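Local coordinates for amyloid-like protein 1 (Homo sapiens, PDB 3PMR) that probably acts in cell adhesion as a member of the amyloid precursor protein family, with an E2 domain that forms dimers and is linked to heparin binding, at residues Phe18-Pro21 / Ser25-Glu28; Asn46-Glu51 / Gln75-Thr80; Arg134-Ala139 / Asn181-Leu186; Arg145-His150 / Phe167-His172. All coordinates share one frame; numbering follows the deposited sequence.

How the contacts relate
The four contacts come from a long helical E2 domain and, except that contact 4 lies between the two segments of contact 3, follow one another along the chain. Contacts 1 and 2 share helix 26-56, their centres about 33 Å apart: one marks its start, the other pairs it with helix 64-119. Contacts 3 and 4, with centres about 19 Å apart, join helices 126-157 and 159-187. Contacts 2 and 3 lie on opposite sides of the chain's centre, about 55 Å apart between centres, and so pair helices in different parts of the elongated domain. Contacts 2 and 4 both touch the second subunit: Gln75 packs on Phe167 of the partner chain and Val169 on its Met49, tying pairing within a subunit to dimerization.

Contact 1 of 4, residues Phe18-Pro21 / Ser25-Glu28; sequences FGMP and SEHE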
# COMPACT_ATOMS: atom_id res chain seq x y z
N PHE B 18 23.23 -14.76 7.08
CA PHE B 18 23.75 -13.87 6.05
C PHE B 18 22.69 -12.88 5.59
O PHE B 18 23.03 -11.80 5.11
CB PHE B 18 24.26 -14.68 4.87
CG PHE B 18 25.62 -15.28 5.08
CD1 PHE B 18 25.78 -16.66 5.20
CD2 PHE B 18 26.75 -14.47 5.15
CE1 PHE B 18 27.04 -17.22 5.38
CE2 PHE B 18 28.02 -15.02 5.32
CZ PHE B 18 28.16 -16.40 5.44
N GLY B 19 21.42 -13.24 5.74
CA GLY B 19 20.35 -12.35 5.33
C GLY B 19 20.36 -12.01 3.85
O GLY B 19 20.98 -12.69 3.03
N MET B 20 19.65 -10.93 3.51
CA MET B 20 19.55 -10.48 2.13
C MET B 20 20.87 -9.94 1.62
O MET B 20 21.61 -9.30 2.36
CB MET B 20 18.51 -9.36 2.00
CG MET B 20 17.13 -9.67 2.51
SD MET B 20 15.96 -8.44 1.88
CE MET B 20 16.53 -6.92 2.72
N PRO B 21 21.17 -10.18 0.34
CA PRO B 21 22.43 -9.66 -0.21
C PRO B 21 22.43 -8.13 -0.18
O PRO B 21 21.37 -7.50 -0.27
CB PRO B 21 22.45 -10.24 -1.63
CG PRO B 21 20.99 -10.40 -1.96
CD PRO B 21 20.44 -10.96 -0.67
N SER B 25 17.95 -3.36 -1.32
CA SER B 25 17.50 -2.37 -0.35
C SER B 25 16.36 -2.91 0.51
O SER B 25 15.65 -3.82 0.10
CB SER B 25 17.06 -1.08 -1.06
OG SER B 25 15.85 -1.27 -1.78
N GLU B 26 16.21 -2.34 1.71
CA GLU B 26 15.15 -2.75 2.63
C GLU B 26 13.80 -2.64 1.94
O GLU B 26 12.95 -3.52 2.06
CB GLU B 26 15.18 -1.84 3.87
CG GLU B 26 13.93 -1.89 4.76
CD GLU B 26 13.53 -3.30 5.17
OE1 GLU B 26 14.40 -4.20 5.17
OE2 GLU B 26 12.33 -3.51 5.51
N HIS B 27 13.62 -1.55 1.20
CA HIS B 27 12.38 -1.31 0.48
C HIS B 27 12.06 -2.41 -0.53
O HIS B 27 10.99 -3.00 -0.48
CB HIS B 27 12.42 0.04 -0.23
CG HIS B 27 11.15 0.38 -0.95
ND1 HIS B 27 9.93 0.45 -0.32
CD2 HIS B 27 10.92 0.65 -2.26
CE1 HIS B 27 8.99 0.75 -1.20
NE2 HIS B 27 9.57 0.88 -2.39
N GLU B 28 12.97 -2.69 -1.46
CA GLU B 28 12.67 -3.73 -2.43
C GLU B 28 12.56 -5.10 -1.74
O GLU B 28 11.68 -5.89 -2.09
CB GLU B 28 13.74 -3.77 -3.52
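Met20 reaches from the loop after helix 13-18 to the first turn of helix 26-56, and its terminal methyl does all the touching. CE lies 4.2 Å from the carbonyl oxygen Ser25 O, with Glu26 OE1 at the same range. These are loose van der Waals approaches of a methyl to two oxygens, and the two segments bury just 88 Å² between them. The thioether starts with CG beside the backbone N and runs nearly straight through chi2, then bends at chi3 (-67°), which sets CE off the line of the chain. Glu26 leaves its backbone pointing away from the loop, but its carboxylate curls back within range of the methyl. The polar bonds near the contact belong to the helix start. Ser25 is the N-cap of helix 26-56: its OG accepts from Glu28 N over 3.2 Å in an almost straight bond (173° at the hydrogen), satisfying one of the amides that the first turn leaves without a carbonyl partner. Gly19, with a positive phi of 61°, is where the chain leaves helix 13-18 and turns toward Met20. Beyond the two segments, the carboxylate of Glu26 is held by helix 64-119, through a salt bridge from OE1 to Arg99 and a hydrogen bond between OE2 and His96.

Contact 2 of 4, residues Asn46-Glu51 / Gln75-Thr80; sequences NEVMRE and QSILQT
Val48 lays both of its methyls against Ile77 and overlaps Leu78 with one of them. Its CG1 stands 3.8 Å from Leu78 CD2 and 4.0 Å from Ile77 CG2, while CG2 also meets that Ile77 methyl at 4.0 Å. A chi1 of 173° turns CG1 away from the backbone N, to the side where Leu78 lies. Ile77 answers with its CG2 branch, which fits against the fork of the valine. The Val48 and Leu78 side chains lie alongside, running opposite ways: Val48 points at the partner helix, whereas Leu78 leaves along the flank and brings its end in. Met49 starts out along the flank of its helix, but the bend at chi2 (-69°) swings the thioether round until CE rests 4.1 Å from Leu78 CD1, the methionine chain roughly perpendicular to the leucine. Behind these side chains, the segments of helices 26-56 and 64-119 run antiparallel at 175°, their axes 10.9 Å apart, as in the two-helix antiparallel coiled coil of the N-terminal half of E2. Leu78 continues onto Trp52 of helix 26-56 and Tyr151 of the second subunit, and Met49 meets Leu173 of the second subunit, so the seam passes into the dimer interface. Cohesion here comes from methyl-to-methyl packing, including the methionine CE, without directional bonds between the segments: it depends on fit and on the exclusion of water, with Met49 and Leu78 buried.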
# COMPACT_ATOMS: atom_id res chain seq x y z
N ASN B 46 -7.09 -20.70 -2.77
CA ASN B 46 -7.68 -21.35 -3.91
C ASN B 46 -7.83 -22.85 -3.66
O ASN B 46 -8.87 -23.42 -3.94
CB ASN B 46 -6.83 -21.09 -5.16
CG ASN B 46 -7.58 -21.42 -6.43
OD1 ASN B 46 -8.68 -20.91 -6.67
ND2 ASN B 46 -7.01 -22.29 -7.23
N GLU B 47 -6.81 -23.49 -3.11
CA GLU B 47 -6.86 -24.92 -2.82
C GLU B 47 -7.99 -25.24 -1.84
O GLU B 47 -8.69 -26.23 -1.99
CB GLU B 47 -5.51 -25.39 -2.28
CG GLU B 47 -5.48 -26.83 -1.75
CD GLU B 47 -6.11 -27.85 -2.71
OE1 GLU B 47 -5.84 -27.78 -3.93
OE2 GLU B 47 -6.86 -28.73 -2.24
N VAL B 48 -8.16 -24.39 -0.83
CA VAL B 48 -9.22 -24.62 0.14
C VAL B 48 -10.58 -24.42 -0.50
O VAL B 48 -11.51 -25.17 -0.22
CB VAL B 48 -9.10 -23.67 1.35
CG1 VAL B 48 -10.32 -23.83 2.25
CG2 VAL B 48 -7.83 -23.99 2.14
N MET B 49 -10.70 -23.40 -1.35
CA MET B 49 -11.98 -23.12 -2.00
C MET B 49 -12.38 -24.26 -2.93
O MET B 49 -13.56 -24.59 -3.05
CB MET B 49 -11.91 -21.80 -2.78
CG MET B 49 -11.88 -20.53 -1.89
SD MET B 49 -13.44 -20.19 -1.02
CE MET B 49 -12.98 -18.76 -0.00
N ARG B 50 -11.39 -24.85 -3.58
CA ARG B 50 -11.62 -25.96 -4.50
C ARG B 50 -12.12 -27.18 -3.72
O ARG B 50 -13.05 -27.86 -4.15
CB ARG B 50 -10.31 -26.28 -5.22
CG ARG B 50 -10.39 -27.37 -6.27
CD ARG B 50 -9.02 -27.59 -6.89
NE ARG B 50 -8.53 -26.39 -7.55
CZ ARG B 50 -8.89 -26.00 -8.77
NH1 ARG B 50 -9.74 -26.73 -9.49
NH2 ARG B 50 -8.40 -24.88 -9.28
N GLU B 51 -11.49 -27.46 -2.58
CA GLU B 51 -11.87 -28.59 -1.74
C GLU B 51 -13.28 -28.36 -1.24
O GLU B 51 -14.11 -29.27 -1.23
CB GLU B 51 -10.91 -28.72 -0.55
CG GLU B 51 -9.61 -29.42 -0.88
CD GLU B 51 -8.62 -29.37 0.27
OE1 GLU B 51 -9.07 -29.20 1.43
OE2 GLU B 51 -7.41 -29.52 0.02
N GLN B 75 -15.48 -23.49 7.20
CA GLN B 75 -15.51 -22.16 7.82
C GLN B 75 -14.35 -22.08 8.79
O GLN B 75 -13.69 -21.05 8.91
CB GLN B 75 -16.80 -21.95 8.61
CG GLN B 75 -18.06 -21.80 7.75
CD GLN B 75 -17.97 -20.61 6.78
OE1 GLN B 75 -17.45 -19.56 7.15
NE2 GLN B 75 -18.50 -20.76 5.56
N SER B 76 -14.13 -23.18 9.49
CA SER B 76 -13.06 -23.22 10.45
C SER B 76 -11.69 -23.17 9.81
O SER B 76 -10.79 -22.53 10.34
CB SER B 76 -13.13 -24.47 11.29
OG SER B 76 -11.98 -24.52 12.11
N ILE B 77 -11.52 -23.87 8.69
CA ILE B 77 -10.23 -23.86 8.02
C ILE B 77 -9.94 -22.45 7.51
O ILE B 77 -8.81 -21.98 7.58
CB ILE B 77 -10.20 -24.82 6.82
CG1 ILE B 77 -10.16 -26.27 7.32
CG2 ILE B 77 -8.98 -24.55 5.96
CD1 ILE B 77 -10.18 -27.30 6.19
N LEU B 78 -10.97 -21.77 7.01
CA LEU B 78 -10.79 -20.42 6.50
C LEU B 78 -10.53 -19.44 7.65
O LEU B 78 -9.87 -18.42 7.46
CB LEU B 78 -12.02 -19.98 5.70
CG LEU B 78 -12.20 -20.64 4.32
CD1 LEU B 78 -13.56 -20.24 3.75
CD2 LEU B 78 -11.07 -20.23 3.39
N GLN B 79 -11.05 -19.75 8.83
CA GLN B 79 -10.85 -18.91 10.00
C GLN B 79 -9.36 -18.98 10.35
O GLN B 79 -8.71 -17.96 10.57
CB GLN B 79 -11.66 -19.45 11.19
CG GLN B 79 -11.35 -18.76 12.50
CD GLN B 79 -12.33 -17.66 12.81
OE1 GLN B 79 -13.46 -17.93 13.22
NE2 GLN B 79 -11.92 -16.42 12.60
N THR B 80 -8.84 -20.20 10.39
CA THR B 80 -7.43 -20.43 10.69
C THR B 80 -6.53 -19.76 9.66
O THR B 80 -5.51 -19.16 10.00
CB THR B 80 -7.11 -21.95 10.72
OG1 THR B 80 -7.89 -22.58 11.74
CG2 THR B 80 -5.64 -22.18 10.99

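Contact 3 of 4, residues Arg134-Ala139 / Asn181-Leu186; sequences RRYLRA and NQSLGL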
# COMPACT_ATOMS: atom_id res chain seq x y z
N ARG B 134 23.89 20.92 6.17
CA ARG B 134 22.84 20.61 5.20
C ARG B 134 22.43 19.15 5.32
O ARG B 134 21.24 18.82 5.29
CB ARG B 134 23.30 20.89 3.77
CG ARG B 134 22.30 20.40 2.72
CD ARG B 134 22.75 20.70 1.30
NE ARG B 134 21.72 20.35 0.32
CZ ARG B 134 21.34 19.10 0.03
NH1 ARG B 134 21.92 18.07 0.63
NH2 ARG B 134 20.38 18.89 -0.86
N ARG B 135 23.41 18.28 5.45
CA ARG B 135 23.17 16.86 5.57
C ARG B 135 22.40 16.54 6.85
O ARG B 135 21.52 15.68 6.85
CB ARG B 135 24.50 16.11 5.51
CG ARG B 135 24.42 14.62 5.73
CD ARG B 135 25.62 13.93 5.10
NE ARG B 135 25.84 12.61 5.67
CZ ARG B 135 26.66 12.36 6.68
NH1 ARG B 135 27.34 13.36 7.24
NH2 ARG B 135 26.80 11.13 7.15
N TYR B 136 22.71 17.23 7.94
CA TYR B 136 22.02 17.00 9.21
C TYR B 136 20.57 17.49 9.11
O TYR B 136 19.65 16.83 9.60
CB TYR B 136 22.73 17.73 10.35
CG TYR B 136 22.07 17.56 11.70
CD1 TYR B 136 22.08 16.32 12.36
CD2 TYR B 136 21.41 18.62 12.31
CE1 TYR B 136 21.46 16.17 13.60
CE2 TYR B 136 20.78 18.47 13.55
CZ TYR B 136 20.81 17.25 14.19
OH TYR B 136 20.20 17.10 15.41
N LEU B 137 20.37 18.63 8.46
CA LEU B 137 19.02 19.18 8.31
C LEU B 137 18.19 18.28 7.41
O LEU B 137 16.99 18.12 7.62
CB LEU B 137 19.09 20.60 7.74
CG LEU B 137 19.76 21.62 8.66
CD1 LEU B 137 19.76 23.00 8.05
CD2 LEU B 137 19.00 21.63 9.98
N ARG B 138 18.82 17.69 6.40
CA ARG B 138 18.09 16.80 5.51
C ARG B 138 17.73 15.52 6.25
O ARG B 138 16.71 14.90 5.97
CB ARG B 138 18.90 16.49 4.26
CG ARG B 138 19.11 17.71 3.38
CD ARG B 138 19.41 17.33 1.94
NE ARG B 138 19.64 15.89 1.78
N ALA B 139 18.58 15.11 7.19
CA ALA B 139 18.30 13.91 7.97
C ALA B 139 17.06 14.22 8.84
O ALA B 139 16.20 13.36 9.04
CB ALA B 139 19.48 13.57 8.85
N ASN B 181 17.24 23.59 16.35
CA ASN B 181 17.69 24.79 17.05
C ASN B 181 18.98 24.53 17.81
O ASN B 181 19.86 25.39 17.86
CB ASN B 181 16.62 25.31 18.00
CG ASN B 181 15.41 25.86 17.27
OD1 ASN B 181 15.55 26.45 16.19
ND2 ASN B 181 14.23 25.68 17.84
N GLN B 182 19.09 23.35 18.40
CA GLN B 182 20.30 23.00 19.14
C GLN B 182 21.50 22.96 18.18
O GLN B 182 22.59 23.39 18.54
CB GLN B 182 20.12 21.64 19.84
CG GLN B 182 19.42 21.68 21.21
CD GLN B 182 19.14 20.27 21.78
OE1 GLN B 182 19.65 19.27 21.28
NE2 GLN B 182 18.33 20.20 22.84
N SER B 183 21.31 22.45 16.96
CA SER B 183 22.41 22.39 15.99
C SER B 183 22.84 23.78 15.58
O SER B 183 24.03 24.07 15.48
CB SER B 183 22.03 21.57 14.74
OG SER B 183 21.12 22.27 13.89
N LEU B 184 21.87 24.66 15.32
CA LEU B 184 22.16 26.03 14.94
C LEU B 184 22.80 26.76 16.11
O LEU B 184 23.47 27.77 15.94
CB LEU B 184 20.87 26.75 14.52
CG LEU B 184 20.50 26.72 13.03
CD1 LEU B 184 21.09 25.53 12.32
CD2 LEU B 184 18.99 26.74 12.91
N GLY B 185 22.60 26.22 17.31
CA GLY B 185 23.19 26.82 18.50
C GLY B 185 24.65 26.43 18.59
O GLY B 185 25.48 27.17 19.13
N LEU B 186 24.99 25.26 18.06
CA LEU B 186 26.37 24.81 18.08
C LEU B 186 27.17 25.70 17.14
O LEU B 186 28.32 26.03 17.42
CB LEU B 186 26.46 23.35 17.63
CG LEU B 186 26.21 22.28 18.69
CD1 LEU B 186 25.77 20.99 18.01
CD2 LEU B 186 27.47 22.07 19.50
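The Tyr136 ring meets Ser183 by one side, with CE2 closest: it lies 3.5 Å from Ser183 CB, and CD2 follows at 3.9 Å. The methylene approaches the ring obliquely. Another flat group is the guanidinium of Arg134, which has CG of Arg138, one turn on, 3.9 Å above its plane toward the rim. Tyr136 is thrown out toward the other helix with CG anti to its own N (chi1 179°), which brings the ring alongside Ser183. At Ser183, a chi1 of 73° turns OG back over its own helix, where it bonds to the carbonyl oxygen of Val180 one turn back. Its polar need is thus met within its own helix, and toward Tyr136 the residue acts as a small packing surface, with OG still 3.8 Å from CE2. Leu137 gives a thinner second touch, where CD2 comes 4.5 Å from Ser183 OG. All three touching residues are buried, the tyrosine ring lying against the small serine between helices 126-157 and 159-187. On one flank Tyr136 also packs on Arg108 and Leu112 of helix 64-119, and on another Leu137 meets Leu204 and Leu205 of helix 191-207, which places this pair in the antiparallel helical bundle of the C-terminal half of E2.

Contact 4 of 4, residues Arg145-His150 / Phe167-His172; sequences RHTLRH and FQVHTH. With PO4 (phosphate ion), chain F.
Thr147 sets its hydroxyl over one face of the His172 imidazole and its methyl against Val169. Thr147 OG1 stands 3.2 Å from His172 ND1 and 3.3 Å from CE1, and the two side chains pass at a slant. With chi1 of -168°, the histidine extends away from its own backbone N toward helix 126-157, which brings the ring beneath the threonine oxygen. Both groups are steadied by Glu143, one turn before Thr147: its backbone oxygen bonds to Thr147 OG1 and its carboxylate to His172 NE2. The methyls Thr147 CG2 and Val169 CG1 lie 3.8 Å apart. Helices 126-157 and 159-187 come close at this point, with the CA atoms of Thr147 and Val169 only 6.7 Å apart, in the helical bundle of the C-terminal part of the E2 domain. Away from Thr147, Arg145 and Arg149, one turn apart on the same helix, converge on a phosphate ion, probably taken up from the crystallisation liquor. Arg145 meets it edge-on: NE donates to phosphate O1 at 3.0 Å and NH2 to O4 at 3.1 Å. Arg149, bent at chi3, brings NH2 2.7 Å from the same phosphate O1, which lies in the plane of its guanidinium. Two arginines meeting at one anion would be consistent with the heparin binding linked to this domain, though the ion itself proves no such site. From the second subunit, Glu39 forms a salt bridge with Arg145 and Glu38 one with Arg149, while Trp52 of that subunit stacks on His170.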
# COMPACT_ATOMS: atom_id res chain seq x y z
N ARG B 145 9.19 14.17 7.82
CA ARG B 145 8.29 13.64 6.80
C ARG B 145 7.80 12.26 7.19
O ARG B 145 6.66 11.90 6.93
CB ARG B 145 8.99 13.60 5.44
CG ARG B 145 9.11 14.98 4.78
CD ARG B 145 10.02 14.96 3.55
NE ARG B 145 9.54 14.05 2.52
CZ ARG B 145 8.42 14.23 1.81
NH1 ARG B 145 7.66 15.29 2.02
NH2 ARG B 145 8.08 13.34 0.88
N HIS B 146 8.66 11.49 7.84
CA HIS B 146 8.28 10.15 8.25
C HIS B 146 7.17 10.23 9.29
O HIS B 146 6.18 9.49 9.22
CB HIS B 146 9.48 9.41 8.82
CG HIS B 146 9.17 8.00 9.22
ND1 HIS B 146 8.69 7.67 10.47
CD2 HIS B 146 9.22 6.85 8.51
CE1 HIS B 146 8.45 6.37 10.51
NE2 HIS B 146 8.76 5.85 9.34
N THR B 147 7.32 11.14 10.24
CA THR B 147 6.32 11.32 11.28
C THR B 147 5.00 11.77 10.65
O THR B 147 3.95 11.22 10.96
CB THR B 147 6.78 12.38 12.28
OG1 THR B 147 8.00 11.94 12.89
CG2 THR B 147 5.72 12.60 13.35
N LEU B 148 5.06 12.77 9.77
CA LEU B 148 3.86 13.29 9.12
C LEU B 148 3.16 12.24 8.26
O LEU B 148 1.94 12.11 8.31
CB LEU B 148 4.23 14.50 8.24
CG LEU B 148 4.76 15.77 8.94
CD1 LEU B 148 5.48 16.64 7.93
CD2 LEU B 148 3.61 16.54 9.58
N ARG B 149 3.94 11.50 7.47
CA ARG B 149 3.39 10.45 6.60
C ARG B 149 2.70 9.35 7.41
O ARG B 149 1.64 8.86 7.02
CB ARG B 149 4.49 9.82 5.73
CG ARG B 149 3.95 8.80 4.73
CD ARG B 149 5.04 8.26 3.80
NE ARG B 149 5.79 9.34 3.17
CZ ARG B 149 7.03 9.70 3.51
NH1 ARG B 149 7.68 9.06 4.47
NH2 ARG B 149 7.62 10.71 2.88
N HIS B 150 3.30 8.97 8.53
CA HIS B 150 2.73 7.93 9.36
C HIS B 150 1.35 8.34 9.88
O HIS B 150 0.40 7.56 9.85
CB HIS B 150 3.63 7.63 10.55
CG HIS B 150 3.11 6.55 11.42
ND1 HIS B 150 3.03 6.66 12.79
CD2 HIS B 150 2.60 5.33 11.11
CE1 HIS B 150 2.49 5.56 13.29
NE2 HIS B 150 2.22 4.74 12.29
N PHE B 167 -1.35 14.08 19.70
CA PHE B 167 -0.42 14.78 20.58
C PHE B 167 1.01 14.26 20.48
O PHE B 167 1.97 15.02 20.62
CB PHE B 167 -0.90 14.69 22.04
CG PHE B 167 -0.21 15.65 22.96
CD1 PHE B 167 -0.54 17.00 22.94
CD2 PHE B 167 0.79 15.21 23.83
CE1 PHE B 167 0.12 17.91 23.77
CE2 PHE B 167 1.45 16.12 24.65
CZ PHE B 167 1.11 17.47 24.62
N GLN B 168 1.13 12.96 20.25
CA GLN B 168 2.43 12.33 20.12
C GLN B 168 3.14 12.79 18.85
O GLN B 168 4.36 12.88 18.80
CB GLN B 168 2.28 10.81 20.10
CG GLN B 168 3.55 10.10 19.76
CD GLN B 168 4.67 10.42 20.74
N VAL B 169 2.35 13.07 17.81
CA VAL B 169 2.92 13.56 16.55
C VAL B 169 3.43 14.97 16.83
O VAL B 169 4.57 15.30 16.54
CB VAL B 169 1.84 13.60 15.44
CG1 VAL B 169 2.41 14.26 14.19
CG2 VAL B 169 1.37 12.18 15.11
N HIS B 170 2.57 15.79 17.42
CA HIS B 170 2.90 17.17 17.80
C HIS B 170 4.18 17.19 18.64
O HIS B 170 5.07 18.00 18.40
CB HIS B 170 1.74 17.75 18.59
CG HIS B 170 2.02 19.09 19.21
ND1 HIS B 170 2.42 20.19 18.47
CD2 HIS B 170 1.87 19.53 20.48
CE1 HIS B 170 2.50 21.24 19.26
NE2 HIS B 170 2.17 20.87 20.48
N THR B 171 4.27 16.29 19.62
CA THR B 171 5.44 16.24 20.50
C THR B 171 6.72 15.89 19.73
O THR B 171 7.75 16.55 19.88
CB THR B 171 5.20 15.21 21.64
OG1 THR B 171 4.03 15.59 22.38
CG2 THR B 171 6.38 15.17 22.58
N HIS B 172 6.63 14.86 18.89
CA HIS B 172 7.77 14.44 18.09
C HIS B 172 8.24 15.58 17.18
O HIS B 172 9.43 15.80 17.03
CB HIS B 172 7.41 13.22 17.25
CG HIS B 172 8.60 12.55 16.63
ND1 HIS B 172 8.51 11.34 15.98
CD2 HIS B 172 9.90 12.93 16.56
CE1 HIS B 172 9.71 10.99 15.54
NE2 HIS B 172 10.57 11.94 15.88
P PO4 F . 11.12 10.83 1.75
O1 PO4 F . 10.28 11.20 2.92
O2 PO4 F . 12.48 11.42 1.90
O3 PO4 F . 11.23 9.35 1.66
O4 PO4 F . 10.49 11.36 0.50